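Local coordinates for SusD-like protein BACOVA_02651 (PDB 5E75), which binds polysaccharide at the cell surface and probably captures xyloglucan before its transport into the periplasm for degradation, at residues S420-Y423 with D424-T427. Residues are numbered along the deposited sequence; the frame is centred on the assembly and turned at random.
Sequences SNWY and DMVT
Over one face of the Trp422 indole lies CG2 of Val426, 3.1 Å above the ring plane and offset toward the rim, a close CH-pi type of packing in which the methyl reaches CE2 at 3.3 Å. With CG anti to the backbone N (chi1 175°), the side chain of Trp422 swings beside its own carbonyl carbon, which brings the ring over Val426. Met425 comes from another direction: its CB lies obliquely 3.8 Å from CE3 of Trp422, and its SD sits at the ring's edge, 5.2 Å from the centroid of the six-membered ring, a Met-aromatic contact. The extended, unbranched methionine crosses the indole at about a right angle, whereas the branched valine offers a compact methyl to its face. Phe440 also meets the indole, tying the start of helix 421-431 to helix 433-441. Replacing Trp422 by an alanine is likely to open a gap beside Val426 and Met425 and to take a ring partner from Phe440.

On the polar side, one water joins three side chains: the Ser420 hydroxyl donates to it, while the Asn421 amide oxygen OD1 and the Asp424 carboxylate oxygen OD2 accept its protons, the last at 2.6 Å. Asp424 OD2 is also salt-bridged to Arg411, and Asn421 ND2 is hydrogen-bonded to Asp50 OD1. The helical backbone carries both groups, Val426 N hydrogen-bonding Trp422 O at 3.0 Å. The chemistry thus divides the largely buried start of helix 421-431 into an apolar indole cluster and a hydrated carboxylate, whose negative charge is likely to be stabilised by Arg411 and the water.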
loop_
_atom_site.group_PDB
_atom_site.type_symbol
_atom_site.label_atom_id
_atom_site.label_comp_id
_atom_site.label_asym_id
_atom_site.label_seq_id
_atom_site.Cartn_x
_atom_site.Cartn_y
_atom_site.Cartn_z
ATOM N N SER A 420 -1.602 -0.001 1.946
ATOM C CA SER A 420 -1.801 1.315 1.365
ATOM C C SER A 420 -2.751 2.213 2.161
ATOM O O SER A 420 -2.672 3.430 2.063
ATOM C CB SER A 420 -2.342 1.165 -0.057
ATOM O OG SER A 420 -3.534 0.403 -0.058
ATOM N N ASN A 421 -3.661 1.638 2.927
ATOM C CA ASN A 421 -4.691 2.440 3.560
ATOM C C ASN A 421 -4.133 3.484 4.510
ATOM O O ASN A 421 -4.686 4.570 4.594
ATOM C CB ASN A 421 -5.736 1.564 4.265
ATOM C CG ASN A 421 -6.691 0.876 3.304
ATOM O OD1 ASN A 421 -6.915 1.334 2.178
ATOM N ND2 ASN A 421 -7.269 -0.218 3.758
ATOM N N TRP A 422 -3.046 3.197 5.219
ATOM C CA TRP A 422 -2.544 4.185 6.174
ATOM C C TRP A 422 -2.087 5.455 5.462
ATOM O O TRP A 422 -2.324 6.564 5.929
ATOM C CB TRP A 422 -1.420 3.651 7.059
ATOM C CG TRP A 422 -0.876 4.755 7.940
ATOM C CD1 TRP A 422 0.404 5.228 7.976
ATOM C CD2 TRP A 422 -1.619 5.535 8.892
ATOM N NE1 TRP A 422 0.512 6.259 8.890
ATOM C CE2 TRP A 422 -0.721 6.462 9.463
ATOM C CE3 TRP A 422 -2.953 5.546 9.312
ATOM C CZ2 TRP A 422 -1.125 7.387 10.415
ATOM C CZ3 TRP A 422 -3.348 6.462 10.250
ATOM C CH2 TRP A 422 -2.436 7.359 10.811
ATOM N N TYR A 423 -1.397 5.293 4.336
ATOM C CA TYR A 423 -0.888 6.454 3.611
ATOM C C TYR A 423 -2.029 7.353 3.164
ATOM O O TYR A 423 -1.910 8.580 3.208
ATOM C CB TYR A 423 -0.039 6.004 2.409
ATOM C CG TYR A 423 1.156 5.153 2.802
ATOM C CD1 TYR A 423 2.250 5.745 3.388
ATOM C CD2 TYR A 423 1.220 3.786 2.528
ATOM C CE1 TYR A 423 3.364 5.011 3.734
ATOM C CE2 TYR A 423 2.316 3.027 2.921
ATOM C CZ TYR A 423 3.383 3.664 3.512
ATOM O OH TYR A 423 4.541 3.007 3.888
ATOM N N ASP A 424 -3.136 6.752 2.738
ATOM C CA ASP A 424 -4.315 7.518 2.365
ATOM C C ASP A 424 -4.906 8.240 3.582
ATOM O O ASP A 424 -5.357 9.377 3.463
ATOM C CB ASP A 424 -5.383 6.624 1.750
ATOM C CG ASP A 424 -4.978 6.043 0.438
ATOM O OD1 ASP A 424 -4.053 6.574 -0.182
ATOM O OD2 ASP A 424 -5.643 5.065 0.029
ATOM N N MET A 425 -4.905 7.595 4.743
ATOM C CA MET A 425 -5.418 8.221 5.958
ATOM C C MET A 425 -4.563 9.419 6.384
ATOM O O MET A 425 -5.110 10.407 6.872
ATOM C CB MET A 425 -5.552 7.213 7.096
ATOM C CG MET A 425 -6.688 6.259 6.887
ATOM S SD MET A 425 -6.735 4.987 8.140
ATOM C CE MET A 425 -8.219 4.101 7.642
ATOM N N VAL A 426 -3.242 9.354 6.205
ATOM C CA VAL A 426 -2.397 10.506 6.515
ATOM C C VAL A 426 -2.716 11.674 5.580
ATOM O O VAL A 426 -2.815 12.827 6.028
ATOM C CB VAL A 426 -0.891 10.149 6.468
ATOM C CG1 VAL A 426 -0.041 11.378 6.695
ATOM C CG2 VAL A 426 -0.587 9.076 7.515
ATOM N N THR A 427 -2.877 11.385 4.287
ATOM C CA THR A 427 -3.283 12.415 3.337
ATOM C C THR A 427 -4.586 13.093 3.778
ATOM O O THR A 427 -4.693 14.317 3.777
ATOM C CB THR A 427 -3.424 11.848 1.923
ATOM O OG1 THR A 427 -2.132 11.463 1.457
ATOM C CG2 THR A 427 -3.995 12.871 0.960
HETATM O O HOH W 1 -5.522 2.488 0.027
#